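PDB 5HFI: DSBA-like thioredoxin domain-containing protein, which acts as a cytosolic disulfide reductase of the thioredoxin superfamily in Pseudomonas aeruginosa and binds glutathione. Local coordinates for residues L85-A91 with E126-I130; A114-I119 with L139-L143; H41-T47 with H164-R169. The contacts are given in a common frame with arbitrary orientation. Numbering follows the deposited sequence.

In the fold
Contacts 1 and 2 belong to the helical part of this DsbA-like thioredoxin fold, whereas contact 3 joins an edge strand of the sheet to helix 159-174. Contacts 1 and 2 touch directly, with centres about 18 Å apart: Glu126 OE1 forms a salt bridge with Arg118 NH1 at 2.9 Å, and Ile130 CD1 packs on Ile119 CG2 at 3.7 Å. Their segments alternate along the chain, and both contacts are nested within the long loop closed by contact 3. Contact 3 is the one that reaches the glutathione pocket, through Met45. In contact 2 the Ile119 side chain lies about 14 Å from the ligand, and contact 1 is remote from the site.

Contact 1: L85-A91 with E126-I130; sequences LLRDTSA and EGRRI
A single arginine nitrogen reaches into the mouth of an Asx turn: Arg129 NH1 donates to Ser90 OG at 3.0 Å and forms a salt bridge with Asp88 OD1 at 3.1 Å. Two successive type I turns, Leu85-Asp88 and Asp88-Ala91, shape residues 85-91. In the second turn Asp88 (chi1 t) closes the Asx turn with OD2, which accepts from Ser90 N at 3.2 Å and Ser90 OG at 2.9 Å. The contact thus joins two interhelical loops of the DsbA-like fold, one following helix 79-85 and the other following helix 112-124. Gly127 leaves that second helix at phi/psi 66/29, its CA 5.1 Å from the CA of Leu85. Leu85 (chi1 t, chi2 p) points toward the extended backbone beyond, with CD2 3.4 Å from Arg128 O and CD1 3.9 Å from Arg129 CG. Arg129 (chi1 m, chi2 t, chi3 m) runs past Ala91, whose CB lies 3.8 Å from Arg129 CD, while Arg128 forms a salt bridge with Glu138.

Contact 2: A114-I119 with L139-L143; sequences AMLARI and LGAEL
The methyl tip of Met115 fills a shallow hollow on the opposing helix, floored by Gly140 CA and walled by Leu139 and Leu143. With chi1 t, chi2 p and chi3 p, Met115 places CE 3.9 Å from Gly140 CA, 4.3 Å from Leu139 CB and 3.5 Å from Leu143 CD1. Both backbones are helical until Leu143, the first residue to leave helical phi/psi; the closest CA pairs are Arg118-Leu139 at 7.2 Å and Met115-Gly140 at 7.4 Å. Leu139 (chi1 m, chi2 t) is the reciprocal bump, wedged between Arg118 and Ile119: its CD1 lies 4.0 Å from Ile119 CG1 and its CD2 3.6 Å from Arg118 CZ, over one guanidinium face. Helices 112-124 and 133-142, successive in the helical part of the DsbA-like fold, pack here, with helix 96-109 also touching Met115 and Ile119. At the outer margin Arg118 (chi1 t, chi2 p, chi3 t) bridges to Glu142, with NE and NH2 each 3.1 Å from Glu142 OE1, while Arg118 NH1 pairs with Glu126.

Contact 3: H41-T47 with H164-R169; sequences HGGGMMT and HFADSR
This is a helix-to-backbone contact, rich in hydrogen bonds, that holds the end of edge strand 37-42 and the glycine loop after it against helix 159-174. The closest CA atoms are those of Gly43 and Ser168, 5.3 Å apart. His164 (chi1 t) accepts from the strand, Gly42 N to His164 NE2 at 3.0 Å, and Ser168 OG lies 2.8 Å from Gly42 O and 3.0 Å from His164 O. A water bonds to His41 ND1 at 3.0 Å, Asp167 OD1 at 2.9 Å and Ser168 OG at 2.9 Å, while His41 NE2 bonds to His10 on the neighbouring strand. Of the three consecutive glycines, Gly44 is the one where a CB would point toward the helix and collide with Arg169 NH2. Gly44, at phi/psi 67/61, places its CA over the face of the Phe165 ring, 3.8 Å from the centroid, in a CH-pi contact. The loop runs on from the thioredoxin-fold sheet to the ligand pocket: Met45 points away from the helix and touches both Phe180 and the bound glutathione. Arg169, nearly extended beyond chi1 m, gathers the loop through the edge of its guanidinium, NE donating to Gly43 O at 2.8 Å and NH2 to Gly44 O at 2.8 Å and Thr47 OG1 at 3.2 Å. Thr47 CG2 also meets Phe165 CE1 at 3.6 Å.

Contact 1: L85-A91 with E126-I130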
ATOM      1  N   LEU A  85      18.176  -5.913   1.502  1.00 24.41           N
ATOM      2  CA  LEU A  85      17.130  -6.548   0.708  1.00 22.88           C
ATOM      3  C   LEU A  85      17.405  -6.403  -0.785  1.00 23.96           C
ATOM      4  O   LEU A  85      17.359  -7.386  -1.533  1.00 24.65           O
ATOM      5  CB  LEU A  85      15.771  -5.947   1.064  1.00 21.05           C
ATOM      6  CG  LEU A  85      14.560  -6.556   0.361  1.00 20.49           C
ATOM      7  CD1 LEU A  85      14.431  -8.021   0.716  1.00 21.65           C
ATOM      8  CD2 LEU A  85      13.299  -5.799   0.727  1.00 18.04           C
ATOM      9  N   LEU A  86      17.688  -5.181  -1.240  1.00 25.01           N
ATOM     10  CA  LEU A  86      17.947  -4.950  -2.656  1.00 26.33           C
ATOM     11  C   LEU A  86      19.233  -5.609  -3.128  1.00 35.73           C
ATOM     12  O   LEU A  86      19.489  -5.646  -4.336  1.00 38.79           O
ATOM     13  CB  LEU A  86      17.983  -3.448  -2.933  1.00 32.03           C
ATOM     14  CG  LEU A  86      16.586  -2.828  -2.996  1.00 30.67           C
ATOM     15  CD1 LEU A  86      16.647  -1.361  -3.370  1.00 30.63           C
ATOM     16  CD2 LEU A  86      15.712  -3.603  -3.969  1.00 33.21           C
ATOM     17  N   ARG A  87      20.035  -6.131  -2.206  1.00 30.21           N
ATOM     18  CA  ARG A  87      21.239  -6.875  -2.526  1.00 37.66           C
ATOM     19  C   ARG A  87      21.057  -8.379  -2.352  1.00 37.80           C
ATOM     20  O   ARG A  87      21.980  -9.142  -2.657  1.00 45.89           O
ATOM     21  CB  ARG A  87      22.391  -6.380  -1.650  1.00 38.31           C
ATOM     22  CG  ARG A  87      22.550  -4.860  -1.630  1.00 42.44           C
ATOM     23  CD  ARG A  87      23.836  -4.440  -2.315  1.00 43.23           C
ATOM     24  NE  ARG A  87      24.187  -3.037  -2.120  1.00 46.41           N
ATOM     25  CZ  ARG A  87      24.949  -2.342  -2.960  1.00 46.60           C
ATOM     26  NH1 ARG A  87      25.429  -2.921  -4.052  1.00 41.93           N
ATOM     27  NH2 ARG A  87      25.231  -1.072  -2.711  1.00 46.05           N
ATOM     28  N   ASP A  88      19.890  -8.817  -1.879  1.00 39.17           N
ATOM     29  CA  ASP A  88      19.626 -10.223  -1.586  1.00 40.26           C
ATOM     30  C   ASP A  88      19.127 -10.909  -2.854  1.00 42.53           C
ATOM     31  O   ASP A  88      18.012 -10.644  -3.313  1.00 41.51           O
ATOM     32  CB  ASP A  88      18.609 -10.348  -0.454  1.00 41.87           C
ATOM     33  CG  ASP A  88      18.255 -11.791  -0.136  1.00 45.92           C
ATOM     34  OD1 ASP A  88      17.208 -12.015   0.509  1.00 45.76           O
ATOM     35  OD2 ASP A  88      19.019 -12.702  -0.521  1.00 48.83           O
ATOM     36  N   THR A  89      19.943 -11.812  -3.401  1.00 42.59           N
ATOM     37  CA  THR A  89      19.599 -12.476  -4.653  1.00 42.33           C
ATOM     38  C   THR A  89      18.374 -13.375  -4.506  1.00 37.99           C
ATOM     39  O   THR A  89      17.610 -13.540  -5.464  1.00 42.84           O
ATOM     40  CB  THR A  89      20.809 -13.273  -5.154  1.00 46.83           C
ATOM     41  OG1 THR A  89      21.822 -12.365  -5.605  1.00 52.02           O
ATOM     42  CG2 THR A  89      20.433 -14.191  -6.304  1.00 49.04           C
ATOM     43  N   SER A  90      18.152 -13.935  -3.318  1.00 37.73           N
ATOM     44  CA  SER A  90      17.094 -14.915  -3.100  1.00 43.75           C
ATOM     45  C   SER A  90      15.764 -14.293  -2.685  1.00 47.67           C
ATOM     46  O   SER A  90      14.824 -15.031  -2.372  1.00 50.93           O
ATOM     47  CB  SER A  90      17.534 -15.934  -2.047  1.00 48.18           C
ATOM     48  OG  SER A  90      17.703 -15.318  -0.782  1.00 50.02           O
ATOM     49  N   ALA A  91      15.660 -12.968  -2.668  1.00 42.07           N
ATOM     50  CA  ALA A  91      14.402 -12.310  -2.352  1.00 37.56           C
ATOM     51  C   ALA A  91      13.556 -12.161  -3.610  1.00 39.67           C
ATOM     52  O   ALA A  91      14.080 -12.017  -4.719  1.00 38.24           O
ATOM     53  CB  ALA A  91      14.650 -10.940  -1.718  1.00 32.06           C
ATOM     54  N   GLU A 126      13.025  -1.647   7.180  1.00 10.74           N
ATOM     55  CA  GLU A 126      13.630  -2.793   7.846  1.00 11.76           C
ATOM     56  C   GLU A 126      14.253  -3.797   6.885  1.00 12.12           C
ATOM     57  O   GLU A 126      15.000  -4.673   7.334  1.00 17.99           O
ATOM     58  CB  GLU A 126      12.584  -3.502   8.712  1.00 11.33           C
ATOM     59  CG  GLU A 126      12.137  -2.686   9.915  1.00 22.40           C
ATOM     60  CD  GLU A 126      10.814  -3.167  10.495  1.00 31.92           C
ATOM     61  OE1 GLU A 126       9.984  -2.308  10.867  1.00 41.71           O
ATOM     62  OE2 GLU A 126      10.607  -4.399  10.573  1.00 38.80           O
ATOM     63  N   GLY A 127      13.971  -3.698   5.589  1.00 13.19           N
ATOM     64  CA  GLY A 127      14.529  -4.638   4.636  1.00 13.90           C
ATOM     65  C   GLY A 127      14.036  -6.057   4.805  1.00 15.98           C
ATOM     66  O   GLY A 127      14.769  -7.002   4.495  1.00 14.93           O
ATOM     67  N   ARG A 128      12.815  -6.233   5.302  1.00 12.55           N
ATOM     68  CA  ARG A 128      12.245  -7.560   5.465  1.00 15.71           C
ATOM     69  C   ARG A 128      11.706  -8.081   4.136  1.00 13.27           C
ATOM     70  O   ARG A 128      11.466  -7.325   3.190  1.00 12.93           O
ATOM     71  CB  ARG A 128      11.123  -7.542   6.505  1.00 12.87           C
ATOM     72  CG  ARG A 128      11.489  -6.865   7.811  1.00 14.90           C
ATOM     73  CD  ARG A 128      12.619  -7.593   8.508  1.00 26.81           C
ATOM     74  NE  ARG A 128      12.353  -9.023   8.636  1.00 34.50           N
ATOM     75  CZ  ARG A 128      11.582  -9.559   9.578  1.00 32.94           C
ATOM     76  NH1 ARG A 128      10.994  -8.784  10.480  1.00 31.50           N
ATOM     77  NH2 ARG A 128      11.401 -10.873   9.617  1.00 26.23           N
ATOM     78  N   ARG A 129      11.507  -9.397   4.077  1.00 12.93           N
ATOM     79  CA  ARG A 129      11.003 -10.063   2.875  1.00 14.29           C
ATOM     80  C   ARG A 129       9.490 -10.194   3.015  1.00 13.08           C
ATOM     81  O   ARG A 129       8.973 -11.199   3.502  1.00 13.50           O
ATOM     82  CB  ARG A 129      11.693 -11.408   2.675  1.00 14.57           C
ATOM     83  CG  ARG A 129      13.203 -11.273   2.556  1.00 21.58           C
ATOM     84  CD  ARG A 129      13.808 -12.377   1.720  1.00 36.20           C
ATOM     85  NE  ARG A 129      14.067 -13.545   2.541  1.00 43.91           N
ATOM     86  CZ  ARG A 129      14.858 -14.540   2.166  1.00 52.42           C
ATOM     87  NH1 ARG A 129      15.469 -14.487   0.987  1.00 56.91           N
ATOM     88  NH2 ARG A 129      15.047 -15.580   2.969  1.00 52.76           N
ATOM     89  N   ILE A 130       8.769  -9.158   2.567  1.00 12.77           N
ATOM     90  CA  ILE A 130       7.319  -9.109   2.753  1.00  8.70           C
ATOM     91  C   ILE A 130       6.569 -10.057   1.834  1.00 11.48           C
ATOM     92  O   ILE A 130       5.341 -10.168   1.943  1.00 13.07           O
ATOM     93  CB  ILE A 130       6.781  -7.676   2.559  1.00 13.72           C
ATOM     94  CG1 ILE A 130       7.034  -7.194   1.134  1.00 16.25           C
ATOM     95  CG2 ILE A 130       7.431  -6.728   3.558  1.00 16.43           C
ATOM     96  CD1 ILE A 130       6.418  -5.844   0.831  1.00 18.89           C
TER

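Contact 2: A114-I119 with L139-L143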
ATOM      1  N   ALA A 114      -3.609   0.211   8.366  1.00 11.05           N
ATOM      2  CA  ALA A 114      -2.498   0.086   9.303  1.00 12.86           C
ATOM      3  C   ALA A 114      -1.550  -1.029   8.885  1.00  9.07           C
ATOM      4  O   ALA A 114      -0.330  -0.903   9.035  1.00  9.08           O
ATOM      5  CB  ALA A 114      -3.021  -0.161  10.719  1.00 14.14           C
ATOM      6  N   MET A 115      -2.088  -2.126   8.352  1.00  7.53           N
ATOM      7  CA  MET A 115      -1.224  -3.225   7.934  1.00 10.90           C
ATOM      8  C   MET A 115      -0.409  -2.845   6.702  1.00 10.54           C
ATOM      9  O   MET A 115       0.772  -3.199   6.602  1.00 10.27           O
ATOM     10  CB  MET A 115      -2.058  -4.481   7.675  1.00  8.77           C
ATOM     11  CG  MET A 115      -1.365  -5.542   6.825  1.00  9.78           C
ATOM     12  SD  MET A 115       0.134  -6.240   7.565  1.00 30.22           S
ATOM     13  CE  MET A 115      -0.333  -6.452   9.263  1.00 22.72           C
ATOM     14  N   LEU A 116      -1.014  -2.115   5.758  1.00 11.13           N
ATOM     15  CA  LEU A 116      -0.263  -1.651   4.594  1.00  7.24           C
ATOM     16  C   LEU A 116       0.902  -0.763   5.013  1.00  6.92           C
ATOM     17  O   LEU A 116       2.023  -0.926   4.519  1.00  8.23           O
ATOM     18  CB  LEU A 116      -1.184  -0.901   3.627  1.00  7.63           C
ATOM     19  CG  LEU A 116      -0.498  -0.238   2.426  1.00  8.32           C
ATOM     20  CD1 LEU A 116       0.180  -1.278   1.539  1.00  8.36           C
ATOM     21  CD2 LEU A 116      -1.483   0.599   1.614  1.00  9.55           C
ATOM     22  N   ALA A 117       0.654   0.181   5.926  1.00  7.42           N
ATOM     23  CA  ALA A 117       1.725   1.050   6.406  1.00  9.00           C
ATOM     24  C   ALA A 117       2.827   0.247   7.085  1.00  8.73           C
ATOM     25  O   ALA A 117       4.017   0.549   6.924  1.00  7.71           O
ATOM     26  CB  ALA A 117       1.161   2.099   7.365  1.00  9.53           C
ATOM     27  N   ARG A 118       2.450  -0.777   7.856  1.00  9.15           N
ATOM     28  CA  ARG A 118       3.449  -1.606   8.530  1.00  8.29           C
ATOM     29  C   ARG A 118       4.240  -2.438   7.529  1.00  8.12           C
ATOM     30  O   ARG A 118       5.457  -2.608   7.679  1.00  8.05           O
ATOM     31  CB  ARG A 118       2.773  -2.514   9.555  1.00  8.84           C
ATOM     32  CG  ARG A 118       3.747  -3.369  10.359  1.00  9.32           C
ATOM     33  CD  ARG A 118       4.607  -2.507  11.276  1.00 13.36           C
ATOM     34  NE  ARG A 118       5.694  -3.263  11.893  1.00 14.12           N
ATOM     35  CZ  ARG A 118       6.915  -3.378  11.378  1.00 17.14           C
ATOM     36  NH1 ARG A 118       7.214  -2.788  10.228  1.00 11.59           N
ATOM     37  NH2 ARG A 118       7.840  -4.085  12.013  1.00 15.06           N
ATOM     38  N   ILE A 119       3.556  -2.977   6.512  1.00  6.35           N
ATOM     39  CA  ILE A 119       4.223  -3.745   5.463  1.00  6.35           C
ATOM     40  C   ILE A 119       5.266  -2.888   4.758  1.00 11.25           C
ATOM     41  O   ILE A 119       6.393  -3.331   4.499  1.00  7.24           O
ATOM     42  CB  ILE A 119       3.188  -4.297   4.464  1.00  6.49           C
ATOM     43  CG1 ILE A 119       2.475  -5.524   5.032  1.00 12.57           C
ATOM     44  CG2 ILE A 119       3.839  -4.628   3.123  1.00  8.67           C
ATOM     45  CD1 ILE A 119       1.298  -5.986   4.183  1.00 12.81           C
ATOM     46  N   LEU A 139       4.329  -9.594  11.244  1.00  9.40           N
ATOM     47  CA  LEU A 139       3.778  -8.243  11.247  1.00 10.03           C
ATOM     48  C   LEU A 139       2.362  -8.229  11.805  1.00  8.46           C
ATOM     49  O   LEU A 139       2.003  -7.332  12.576  1.00 10.07           O
ATOM     50  CB  LEU A 139       3.803  -7.660   9.835  1.00 11.02           C
ATOM     51  CG  LEU A 139       5.178  -7.482   9.190  1.00 13.31           C
ATOM     52  CD1 LEU A 139       5.034  -6.788   7.839  1.00 11.32           C
ATOM     53  CD2 LEU A 139       6.105  -6.692  10.103  1.00 12.85           C
ATOM     54  N   GLY A 140       1.539  -9.207  11.419  1.00  7.88           N
ATOM     55  CA  GLY A 140       0.196  -9.278  11.971  1.00 12.58           C
ATOM     56  C   GLY A 140       0.201  -9.474  13.475  1.00 16.19           C
ATOM     57  O   GLY A 140      -0.610  -8.882  14.193  1.00 12.25           O
ATOM     58  N   ALA A 141       1.125 -10.298  13.972  1.00 11.95           N
ATOM     59  CA  ALA A 141       1.227 -10.500  15.413  1.00 15.34           C
ATOM     60  C   ALA A 141       1.750  -9.255  16.119  1.00 14.29           C
ATOM     61  O   ALA A 141       1.419  -9.024  17.287  1.00 15.03           O
ATOM     62  CB  ALA A 141       2.120 -11.703  15.714  1.00 11.73           C
ATOM     63  N   GLU A 142       2.565  -8.445  15.435  1.00 14.37           N
ATOM     64  CA  GLU A 142       2.998  -7.176  16.015  1.00 16.71           C
ATOM     65  C   GLU A 142       1.816  -6.237  16.221  1.00 15.46           C
ATOM     66  O   GLU A 142       1.760  -5.507  17.218  1.00 15.37           O
ATOM     67  CB  GLU A 142       4.046  -6.508  15.125  1.00 22.19           C
ATOM     68  CG  GLU A 142       5.443  -7.082  15.242  1.00 35.23           C
ATOM     69  CD  GLU A 142       6.485  -6.197  14.580  1.00 40.78           C
ATOM     70  OE1 GLU A 142       6.239  -4.978  14.458  1.00 34.71           O
ATOM     71  OE2 GLU A 142       7.547  -6.720  14.181  1.00 44.43           O
ATOM     72  N   LEU A 143       0.868  -6.240  15.286  1.00 14.63           N
ATOM     73  CA  LEU A 143      -0.329  -5.417  15.379  1.00 19.01           C
ATOM     74  C   LEU A 143      -1.406  -6.037  16.259  1.00 20.72           C
ATOM     75  O   LEU A 143      -2.515  -5.501  16.327  1.00 24.68           O
ATOM     76  CB  LEU A 143      -0.899  -5.143  13.983  1.00 24.33           C
ATOM     77  CG  LEU A 143       0.011  -4.431  12.973  1.00 27.79           C
ATOM     78  CD1 LEU A 143      -0.783  -3.989  11.761  1.00 28.78           C
ATOM     79  CD2 LEU A 143       0.711  -3.241  13.591  1.00 30.64           C
TER

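Contact 3: H41-T47 with H164-R169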
ATOM      1  N   HIS A  41      -7.766  -0.604  -2.491  1.00 12.60           N
ATOM      2  CA  HIS A  41      -7.858  -1.455  -3.680  1.00 14.31           C
ATOM      3  C   HIS A  41      -6.450  -1.824  -4.127  1.00 11.78           C
ATOM      4  O   HIS A  41      -5.755  -1.005  -4.736  1.00 11.10           O
ATOM      5  CB  HIS A  41      -8.603  -0.759  -4.810  1.00 14.70           C
ATOM      6  CG  HIS A  41      -9.931  -0.200  -4.414  1.00 14.63           C
ATOM      7  ND1 HIS A  41     -11.107  -0.907  -4.553  1.00 17.47           N
ATOM      8  CD2 HIS A  41     -10.276   1.009  -3.910  1.00 16.37           C
ATOM      9  CE1 HIS A  41     -12.116  -0.162  -4.138  1.00 19.36           C
ATOM     10  NE2 HIS A  41     -11.638   1.003  -3.741  1.00 19.53           N
ATOM     11  N   GLY A  42      -6.037  -3.058  -3.841  1.00 10.86           N
ATOM     12  CA  GLY A  42      -4.742  -3.530  -4.299  1.00 10.50           C
ATOM     13  C   GLY A  42      -4.803  -3.929  -5.762  1.00 11.36           C
ATOM     14  O   GLY A  42      -5.661  -4.720  -6.168  1.00 12.41           O
ATOM     15  N   GLY A  43      -3.884  -3.383  -6.558  1.00 26.78           N
ATOM     16  CA  GLY A  43      -3.903  -3.591  -7.994  1.00 28.49           C
ATOM     17  C   GLY A  43      -3.070  -4.738  -8.514  1.00 30.13           C
ATOM     18  O   GLY A  43      -3.205  -5.105  -9.685  1.00 32.08           O
ATOM     19  N   GLY A  44      -2.209  -5.318  -7.682  1.00 29.84           N
ATOM     20  CA  GLY A  44      -1.381  -6.430  -8.109  1.00 31.66           C
ATOM     21  C   GLY A  44      -0.355  -6.042  -9.151  1.00 33.69           C
ATOM     22  O   GLY A  44      -0.366  -6.566 -10.270  1.00 35.96           O
ATOM     23  N   MET A  45       0.540  -5.121  -8.789  1.00 33.31           N
ATOM     24  CA  MET A  45       1.528  -4.626  -9.742  1.00 35.52           C
ATOM     25  C   MET A  45       2.491  -5.729 -10.164  1.00 37.86           C
ATOM     26  O   MET A  45       2.746  -5.923 -11.359  1.00 40.60           O
ATOM     27  CB  MET A  45       2.288  -3.445  -9.134  1.00 34.80           C
ATOM     28  CG  MET A  45       3.397  -2.885 -10.006  1.00 37.33           C
ATOM     29  SD  MET A  45       4.149  -1.421  -9.271  1.00 36.74           S
ATOM     30  CE  MET A  45       5.329  -2.170  -8.150  1.00 36.62           C
ATOM     31  N   MET A  46       3.032  -6.468  -9.199  1.00 37.28           N
ATOM     32  CA  MET A  46       4.034  -7.502  -9.454  1.00 39.68           C
ATOM     33  C   MET A  46       3.443  -8.863  -9.093  1.00 39.68           C
ATOM     34  O   MET A  46       3.708  -9.410  -8.020  1.00 38.99           O
ATOM     35  CB  MET A  46       5.319  -7.207  -8.671  1.00 39.80           C
ATOM     36  CG  MET A  46       5.750  -5.751  -8.748  1.00 39.45           C
ATOM     37  SD  MET A  46       7.326  -5.418  -7.941  1.00 40.33           S
ATOM     38  CE  MET A  46       8.467  -6.078  -9.148  1.00 44.31           C
ATOM     39  N   THR A  47       2.643  -9.410 -10.006  1.00 40.93           N
ATOM     40  CA  THR A  47       2.056 -10.735  -9.821  1.00 41.57           C
ATOM     41  C   THR A  47       2.380 -11.651 -10.999  1.00 45.35           C
ATOM     42  O   THR A  47       2.251 -11.258 -12.158  1.00 47.16           O
ATOM     43  CB  THR A  47       0.527 -10.660  -9.648  1.00 39.74           C
ATOM     44  OG1 THR A  47      -0.060 -10.058 -10.808  1.00 40.62           O
ATOM     45  CG2 THR A  47       0.166  -9.842  -8.414  1.00 36.51           C
ATOM     46  N   HIS A 164     -10.196  -9.741  -5.719  1.00 13.56           N
ATOM     47  CA  HIS A 164      -9.842  -8.373  -5.354  1.00 11.60           C
ATOM     48  C   HIS A 164      -9.006  -7.711  -6.443  1.00 11.25           C
ATOM     49  O   HIS A 164      -9.254  -6.554  -6.806  1.00 11.68           O
ATOM     50  CB  HIS A 164      -9.086  -8.374  -4.022  1.00  9.83           C
ATOM     51  CG  HIS A 164      -8.787  -7.005  -3.489  1.00 14.65           C
ATOM     52  ND1 HIS A 164      -9.752  -6.200  -2.923  1.00 13.90           N
ATOM     53  CD2 HIS A 164      -7.628  -6.308  -3.419  1.00 17.24           C
ATOM     54  CE1 HIS A 164      -9.203  -5.063  -2.533  1.00 13.72           C
ATOM     55  NE2 HIS A 164      -7.914  -5.103  -2.823  1.00 13.06           N
ATOM     56  N   PHE A 165      -8.008  -8.429  -6.968  1.00 12.21           N
ATOM     57  CA  PHE A 165      -7.195  -7.903  -8.062  1.00 10.79           C
ATOM     58  C   PHE A 165      -8.053  -7.568  -9.277  1.00 12.44           C
ATOM     59  O   PHE A 165      -7.899  -6.505  -9.886  1.00 13.62           O
ATOM     60  CB  PHE A 165      -6.116  -8.916  -8.453  1.00 11.82           C
ATOM     61  CG  PHE A 165      -4.927  -8.930  -7.539  1.00 18.30           C
ATOM     62  CD1 PHE A 165      -4.095 -10.035  -7.494  1.00 20.33           C
ATOM     63  CD2 PHE A 165      -4.637  -7.845  -6.730  1.00 18.37           C
ATOM     64  CE1 PHE A 165      -2.995 -10.061  -6.662  1.00 19.11           C
ATOM     65  CE2 PHE A 165      -3.541  -7.865  -5.892  1.00 17.65           C
ATOM     66  CZ  PHE A 165      -2.715  -8.976  -5.860  1.00 15.38           C
ATOM     67  N   ALA A 166      -8.946  -8.484  -9.660  1.00 14.20           N
ATOM     68  CA  ALA A 166      -9.792  -8.250 -10.825  1.00 15.32           C
ATOM     69  C   ALA A 166     -10.683  -7.035 -10.617  1.00 16.70           C
ATOM     70  O   ALA A 166     -10.852  -6.214 -11.525  1.00 15.92           O
ATOM     71  CB  ALA A 166     -10.635  -9.491 -11.120  1.00 17.58           C
ATOM     72  N   ASP A 167     -11.255  -6.905  -9.418  1.00 13.33           N
ATOM     73  CA  ASP A 167     -12.062  -5.734  -9.093  1.00 18.71           C
ATOM     74  C   ASP A 167     -11.241  -4.453  -9.188  1.00 13.21           C
ATOM     75  O   ASP A 167     -11.698  -3.454  -9.754  1.00 13.53           O
ATOM     76  CB  ASP A 167     -12.658  -5.898  -7.692  1.00 22.58           C
ATOM     77  CG  ASP A 167     -13.738  -4.876  -7.390  1.00 41.50           C
ATOM     78  OD1 ASP A 167     -13.475  -3.958  -6.581  1.00 46.19           O
ATOM     79  OD2 ASP A 167     -14.848  -5.001  -7.956  1.00 50.43           O
ATOM     80  N   SER A 168     -10.023  -4.463  -8.639  1.00 11.39           N
ATOM     81  CA  SER A 168      -9.189  -3.265  -8.664  1.00 11.10           C
ATOM     82  C   SER A 168      -8.815  -2.876 -10.087  1.00 11.78           C
ATOM     83  O   SER A 168      -8.833  -1.690 -10.438  1.00 11.84           O
ATOM     84  CB  SER A 168      -7.926  -3.481  -7.831  1.00 11.55           C
ATOM     85  OG  SER A 168      -8.230  -3.725  -6.466  1.00 14.40           O
ATOM     86  N   ARG A 169      -8.466  -3.854 -10.922  1.00 11.08           N
ATOM     87  CA  ARG A 169      -8.020  -3.527 -12.273  1.00 12.39           C
ATOM     88  C   ARG A 169      -9.165  -3.035 -13.147  1.00 15.38           C
ATOM     89  O   ARG A 169      -8.943  -2.226 -14.056  1.00 14.58           O
ATOM     90  CB  ARG A 169      -7.336  -4.736 -12.900  1.00 16.24           C
ATOM     91  CG  ARG A 169      -6.002  -5.024 -12.257  1.00 21.31           C
ATOM     92  CD  ARG A 169      -5.636  -6.488 -12.324  1.00 31.73           C
ATOM     93  NE  ARG A 169      -4.321  -6.724 -11.738  1.00 36.52           N
ATOM     94  CZ  ARG A 169      -3.782  -7.926 -11.572  1.00 35.56           C
ATOM     95  NH1 ARG A 169      -4.448  -9.008 -11.948  1.00 33.80           N
ATOM     96  NH2 ARG A 169      -2.578  -8.045 -11.029  1.00 36.20           N
TER
HETATM   97  O   HOH W   1     -10.924  -3.765  -5.315  1.00 15.34           O